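Local coordinates for catalase (Corynebacterium glutamicum atcc 13032, PDB 4B7H), which breaks down hydrogen peroxide to water and oxygen at a haem, and is inhibited by nitric oxide, at the interface of chains A and B and the interface of chains A and C. Sequence-based numbering; all coordinates share one arbitrary frame. Chains: chain A/B/C, Catalase.

Contact 1: the interface of chains A and B. Residues chain A 53, 57, 60-61; chain B 350-351, 354, 358.
A:Arg61 meets B:Asp354 end-on, the two side chains crossing at about a right angle. In this salt bridge A:Arg61 NH1 donates to the carboxylate oxygen B:Asp354 OD2 at 2.8 Å, and A:Arg61 NH2 donates to B:Asp354 OD1 at 2.9 Å. Both oxygens lie near the guanidinium plane. The carboxylate is turned 46° against that plane: OD2 is met on its syn side, while OD1 is met from above the carboxylate. A:Arg61 NH1 also donates to the backbone O of A:Ala57 at 2.9 Å, which fixes the rotation of the guanidinium. The arginine chain runs extended from CG to NE. CG of A:Arg61 lies over one face of the B:Tyr358 ring, 3.7 Å from B:Tyr358 CG and offset toward the rim. Beyond the ring, water 1 joins the phenol OH of B:Tyr358 to the backbone O of A:Arg61. A:Asn60 comes in beside the acid. As modelled, A:Asn60 OD1 is 2.8 Å from B:Asp354 OD2 and also close to the backbone O of B:Ala351. All three are acceptors, so the amide orientation is doubtful; a flipped amide would place ND2 there, as a donor. Farther along, A:Ile53 lays CD1 over one face of the B:Phe350 ring, and CG2 of A:Ile53 is 3.9 Å from CZ of B:Phe350. B:Phe350 has CG anti to the backbone N (chi1 165°), which turns the ring toward A:Ile53. The site joins two subunits and may steady helix 343-359 of chain B, which carries the proximal haem ligand B:Tyr352.

Contact 2: the interface of chains A and C. Residues chain A 31-35; chain C 407, 409-410, 416, 422.
C:Tyr422 turns the edge of its ring to A:Ser32; A:Ser32 OG lies in the ring plane, 3.5 Å from C:Tyr422 CE2. One face of the ring is covered by CB of C:Leu409, over its centre. The terminal CD1 of A:Ile35 reaches CE2 of C:Tyr422 at 3.9 Å. A second flat pair is the amide of A:Asn34 stacked on the carboxylate of C:Asp410, their planes 30° apart. That carboxylate is the polar centre. C:Asp410 OD1 takes the hydroxyl OG of A:Ser32 on the syn lone pair at 2.7 Å and the phenol of C:Tyr422 on the anti lone pair. C:Asp410 OD2 takes the backbone N of A:Glu33 on the syn lone pair at 2.7 Å, in a nearly straight bond (175° at H). C:Gly407 N donates to OD2 from the anti side, tilted out of the carboxylate plane. Four bonds from both chains thus hold the acid in place and may favour its charged form. A:Ser32 has OG anti to its backbone N (chi1 -174°), where it also accepts from the backbone N of A:Asn34 and A:Ile35. ND2 of A:Asn34 donates to OG of C:Ser416 at 2.9 Å, with the partner near the amide plane. C:Ser416 OG in turn bonds to the C:Tyr422 phenol. At the other end, C:Leu409 N donates to A:Pro31 O at 2.9 Å. The chain A residues form a loop shortly before strand 38-39. The chain C residues lie in loops leading up to strand 423-424.

Contact 3: the interface of chains A and B. Residues chain A 343, 434-436, 440, 442-443; chain B 35, 40-42.
B:Pro41 packs its ring against A:Ala442 and A:Val440, the apolar centre of the contact. CB of A:Ala442 meets CB of B:Pro41 at 3.8 Å, and CG2 of A:Val440 lies 4.1 Å from CD of B:Pro41. A:Val440 has CG1 anti to its carbonyl carbon (chi1 -69°), which leaves CG2 between the backbone N and the carbonyl carbon, touching B:Gly40. CD of B:Pro41 also faces the backbone O of A:Pro434 and of A:His435. To one side, CG2 of B:Ile35 rests 3.7 Å from NH1 of A:Arg343. On the other, the A:His435 ring and the B:Gln42 amide lie side by side and point the same way, with their planes 75° apart. At the rim, B:Gln42 N donates to A:Pro434 O at 2.9 Å. A:Arg343 supplies the other edge. A:Arg343 NH2 donates to a lone pair of B:Pro41 O at 2.9 Å, and its NE reaches the same oxygen through water 2. NH1 and NH2 both donate to A:Ala442 O, which fixes the guanidinium. NH1 lies nearly along the C=O axis (175°). A:Arg343 begins helix 343-359. The other chain A residues flank or belong to strand 439-441, and the chain B residues are loop positions either side of strand 38-39.

Contact 1: the interface of chains A and B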
# COMPACT_ATOMS: atom_id res chain seq x y z
N ILE A 53 0.92 15.03 -16.17
CA ILE A 53 0.41 14.41 -14.96
C ILE A 53 0.98 12.99 -14.80
O ILE A 53 1.34 12.58 -13.70
CB ILE A 53 -1.13 14.43 -14.91
CG1 ILE A 53 -1.65 15.87 -14.99
CG2 ILE A 53 -1.63 13.71 -13.66
CD1 ILE A 53 -1.06 16.79 -13.95
N ALA A 57 3.22 12.04 -11.67
CA ALA A 57 2.60 11.06 -10.78
C ALA A 57 3.45 9.81 -10.63
O ALA A 57 3.52 9.24 -9.53
CB ALA A 57 1.19 10.71 -11.24
N ASN A 60 6.37 10.73 -8.46
CA ASN A 60 5.93 10.82 -7.07
C ASN A 60 5.89 9.47 -6.37
O ASN A 60 5.83 9.42 -5.15
CB ASN A 60 4.52 11.42 -6.98
CG ASN A 60 4.49 12.94 -7.04
OD1 ASN A 60 3.44 13.55 -7.31
ND2 ASN A 60 5.62 13.57 -6.76
N ARG A 61 5.89 8.39 -7.16
CA ARG A 61 5.75 7.04 -6.63
C ARG A 61 7.01 6.20 -6.82
O ARG A 61 6.98 4.97 -6.68
CB ARG A 61 4.51 6.36 -7.23
CG ARG A 61 3.25 7.02 -6.73
CD ARG A 61 2.00 6.61 -7.51
NE ARG A 61 0.83 7.22 -6.88
CZ ARG A 61 0.49 8.50 -7.01
NH1 ARG A 61 1.17 9.30 -7.81
NH2 ARG A 61 -0.56 8.97 -6.35
N PHE B 350 -0.46 20.59 -7.81
CA PHE B 350 -0.89 19.19 -7.96
C PHE B 350 0.01 18.19 -7.22
O PHE B 350 -0.47 17.29 -6.55
CB PHE B 350 -0.93 18.79 -9.44
CG PHE B 350 -1.01 17.31 -9.63
CD1 PHE B 350 -2.16 16.62 -9.30
CD2 PHE B 350 0.09 16.59 -10.09
CE1 PHE B 350 -2.24 15.25 -9.43
CE2 PHE B 350 0.03 15.21 -10.22
CZ PHE B 350 -1.15 14.54 -9.90
N ALA B 351 1.32 18.35 -7.38
CA ALA B 351 2.26 17.27 -7.08
C ALA B 351 2.41 16.83 -5.62
O ALA B 351 2.68 15.66 -5.36
CB ALA B 351 3.64 17.60 -7.65
N ASP B 354 -0.51 14.75 -4.26
CA ASP B 354 -0.43 13.49 -4.99
C ASP B 354 0.61 12.57 -4.35
O ASP B 354 0.32 11.41 -4.05
CB ASP B 354 -0.12 13.72 -6.47
CG ASP B 354 -0.04 12.42 -7.24
OD1 ASP B 354 -1.05 11.69 -7.29
OD2 ASP B 354 1.05 12.10 -7.78
N TYR B 358 0.26 8.83 -1.52
CA TYR B 358 1.02 7.60 -1.65
C TYR B 358 2.00 7.37 -0.48
O TYR B 358 2.03 6.30 0.14
CB TYR B 358 1.81 7.63 -2.97
CG TYR B 358 2.89 6.58 -3.02
CD1 TYR B 358 2.56 5.23 -3.14
CD2 TYR B 358 4.24 6.92 -2.93
CE1 TYR B 358 3.54 4.26 -3.16
CE2 TYR B 358 5.24 5.94 -2.97
CZ TYR B 358 4.87 4.61 -3.08
OH TYR B 358 5.81 3.60 -3.12
O HOH W 1 5.42 2.88 -5.87

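Contact 2: the interface of chains A and C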
# COMPACT_ATOMS: atom_id res chain seq x y z
N PRO A 31 4.26 14.60 -26.98
CA PRO A 31 4.57 15.83 -27.72
C PRO A 31 5.83 16.53 -27.19
O PRO A 31 6.73 16.86 -27.97
CB PRO A 31 3.32 16.70 -27.50
CG PRO A 31 2.21 15.69 -27.19
CD PRO A 31 2.91 14.62 -26.38
N SER A 32 5.92 16.75 -25.88
CA SER A 32 7.09 17.44 -25.32
C SER A 32 7.49 16.94 -23.94
O SER A 32 6.64 16.66 -23.09
CB SER A 32 6.84 18.95 -25.26
OG SER A 32 8.01 19.66 -24.85
N GLU A 33 8.81 16.87 -23.73
CA GLU A 33 9.37 16.61 -22.41
C GLU A 33 9.79 17.92 -21.75
O GLU A 33 10.34 17.90 -20.64
CB GLU A 33 10.60 15.70 -22.51
CG GLU A 33 10.33 14.32 -23.07
CD GLU A 33 9.49 13.43 -22.16
OE1 GLU A 33 9.06 13.89 -21.06
OE2 GLU A 33 9.28 12.26 -22.53
N ASN A 34 9.55 19.04 -22.43
CA ASN A 34 10.09 20.34 -22.03
C ASN A 34 9.07 21.39 -21.63
O ASN A 34 9.34 22.22 -20.75
CB ASN A 34 10.95 20.91 -23.16
CG ASN A 34 12.21 20.09 -23.43
OD1 ASN A 34 12.68 19.34 -22.56
ND2 ASN A 34 12.77 20.23 -24.63
N ILE A 35 7.91 21.40 -22.28
CA ILE A 35 6.94 22.48 -22.09
C ILE A 35 5.57 21.89 -21.83
O ILE A 35 5.14 20.98 -22.55
CB ILE A 35 6.86 23.38 -23.35
CG1 ILE A 35 8.24 23.94 -23.70
CG2 ILE A 35 5.81 24.49 -23.16
CD1 ILE A 35 8.27 24.85 -24.92
N GLY C 407 10.30 14.43 -26.73
CA GLY C 407 9.01 14.50 -27.40
C GLY C 407 9.15 14.81 -28.88
O GLY C 407 10.18 15.32 -29.33
N LEU C 409 7.84 17.14 -30.58
CA LEU C 409 7.97 18.58 -30.81
C LEU C 409 9.36 19.09 -30.44
O LEU C 409 9.77 20.16 -30.90
CB LEU C 409 6.92 19.34 -30.00
CG LEU C 409 5.47 19.00 -30.31
CD1 LEU C 409 4.54 19.69 -29.31
CD2 LEU C 409 5.15 19.40 -31.74
N ASP C 410 10.07 18.34 -29.59
CA ASP C 410 11.36 18.77 -29.08
C ASP C 410 12.46 18.43 -30.08
O ASP C 410 12.22 17.66 -31.01
CB ASP C 410 11.69 18.05 -27.76
CG ASP C 410 10.62 18.23 -26.70
OD1 ASP C 410 10.00 19.32 -26.59
OD2 ASP C 410 10.41 17.26 -25.93
N SER C 416 14.40 23.40 -24.98
CA SER C 416 13.47 24.32 -25.66
C SER C 416 13.36 25.66 -24.95
O SER C 416 12.27 26.22 -24.82
CB SER C 416 12.07 23.71 -25.82
OG SER C 416 12.13 22.44 -26.44
N TYR C 422 5.57 25.95 -29.51
CA TYR C 422 5.10 24.90 -30.41
C TYR C 422 3.71 25.16 -30.98
O TYR C 422 3.37 24.67 -32.05
CB TYR C 422 5.08 23.57 -29.67
CG TYR C 422 6.43 23.08 -29.19
CD1 TYR C 422 7.59 23.26 -29.95
CD2 TYR C 422 6.53 22.41 -27.98
CE1 TYR C 422 8.82 22.78 -29.49
CE2 TYR C 422 7.74 21.93 -27.52
CZ TYR C 422 8.89 22.11 -28.28
OH TYR C 422 10.09 21.62 -27.81

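Contact 3: the interface of chains A and B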
# COMPACT_ATOMS: atom_id res chain seq x y z
N ARG A 343 17.31 -20.14 17.87
CA ARG A 343 16.08 -19.35 17.93
C ARG A 343 16.14 -18.10 17.06
O ARG A 343 15.10 -17.61 16.59
CB ARG A 343 15.73 -18.98 19.38
CG ARG A 343 15.54 -20.17 20.29
CD ARG A 343 15.27 -19.74 21.70
NE ARG A 343 15.37 -20.88 22.60
CZ ARG A 343 15.36 -20.77 23.92
NH1 ARG A 343 15.24 -19.57 24.47
NH2 ARG A 343 15.48 -21.85 24.68
N PRO A 434 14.46 -32.26 22.43
CA PRO A 434 13.97 -30.92 22.79
C PRO A 434 14.19 -30.60 24.27
O PRO A 434 14.02 -29.45 24.67
CB PRO A 434 12.47 -31.00 22.47
CG PRO A 434 12.14 -32.44 22.65
CD PRO A 434 13.35 -33.19 22.14
N HIS A 435 14.57 -31.60 25.07
CA HIS A 435 14.87 -31.43 26.50
C HIS A 435 13.66 -30.99 27.32
O HIS A 435 13.80 -30.43 28.41
CB HIS A 435 16.04 -30.47 26.74
CG HIS A 435 17.38 -31.04 26.38
ND1 HIS A 435 18.34 -31.34 27.32
CD2 HIS A 435 17.91 -31.38 25.18
CE1 HIS A 435 19.41 -31.83 26.72
NE2 HIS A 435 19.17 -31.86 25.42
N GLY A 436 12.47 -31.25 26.79
CA GLY A 436 11.24 -31.00 27.52
C GLY A 436 10.00 -31.28 26.69
O GLY A 436 10.06 -31.33 25.46
N VAL A 440 7.51 -23.64 26.74
CA VAL A 440 8.24 -22.95 27.80
C VAL A 440 8.94 -21.72 27.27
O VAL A 440 9.11 -21.55 26.06
CB VAL A 440 9.34 -23.85 28.43
CG1 VAL A 440 8.72 -25.00 29.24
CG2 VAL A 440 10.31 -24.38 27.37
N ALA A 442 12.59 -20.67 28.08
CA ALA A 442 13.69 -21.31 28.81
C ALA A 442 15.05 -20.88 28.27
O ALA A 442 15.17 -20.45 27.13
CB ALA A 442 13.56 -22.82 28.70
N ALA A 443 16.08 -21.03 29.10
CA ALA A 443 17.45 -20.88 28.62
C ALA A 443 17.78 -21.96 27.59
O ALA A 443 17.12 -23.00 27.53
CB ALA A 443 18.41 -20.97 29.80
N ILE B 35 12.85 -13.49 25.91
CA ILE B 35 12.90 -14.91 25.55
C ILE B 35 11.63 -15.31 24.80
O ILE B 35 10.53 -15.00 25.26
CB ILE B 35 13.03 -15.81 26.82
CG1 ILE B 35 14.26 -15.39 27.64
CG2 ILE B 35 13.09 -17.30 26.45
CD1 ILE B 35 14.47 -16.21 28.92
N GLY B 40 9.81 -27.16 24.39
CA GLY B 40 11.00 -27.67 25.04
C GLY B 40 12.12 -26.65 24.87
O GLY B 40 12.12 -25.90 23.90
N PRO B 41 13.05 -26.59 25.83
CA PRO B 41 14.12 -25.59 25.74
C PRO B 41 14.94 -25.67 24.45
O PRO B 41 15.34 -24.63 23.92
CB PRO B 41 15.00 -25.89 26.96
CG PRO B 41 14.06 -26.56 27.94
CD PRO B 41 13.09 -27.35 27.10
N GLN B 42 15.15 -26.87 23.93
CA GLN B 42 15.92 -27.03 22.69
C GLN B 42 14.99 -27.38 21.53
O GLN B 42 15.44 -27.71 20.43
CB GLN B 42 16.99 -28.12 22.87
CG GLN B 42 17.98 -28.25 21.73
CD GLN B 42 19.23 -28.95 22.15
OE1 GLN B 42 20.20 -28.31 22.55
NE2 GLN B 42 19.23 -30.28 22.07
O HOH W 2 15.45 -23.47 21.18

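Measured between the centres of their C-alpha atoms, contacts 1 and 2 are about 21 Å apart, contacts 1 and 3 about 51 Å, and contacts 2 and 3 about 68 Å. Contacts 1 and 3 belong to the same two-fold interface and share helix 343-359: contact 3 uses its first residue, contact 1 its later turns. Contacts 2 and 3 share Ile35, from chain A in one and chain B in the other. In every copy, therefore, the stretch from Pro31 to Gln42 touches two different neighbours. This N-terminal stretch thus appears to tie the interfaces together, which fits the tetramer typical of catalases.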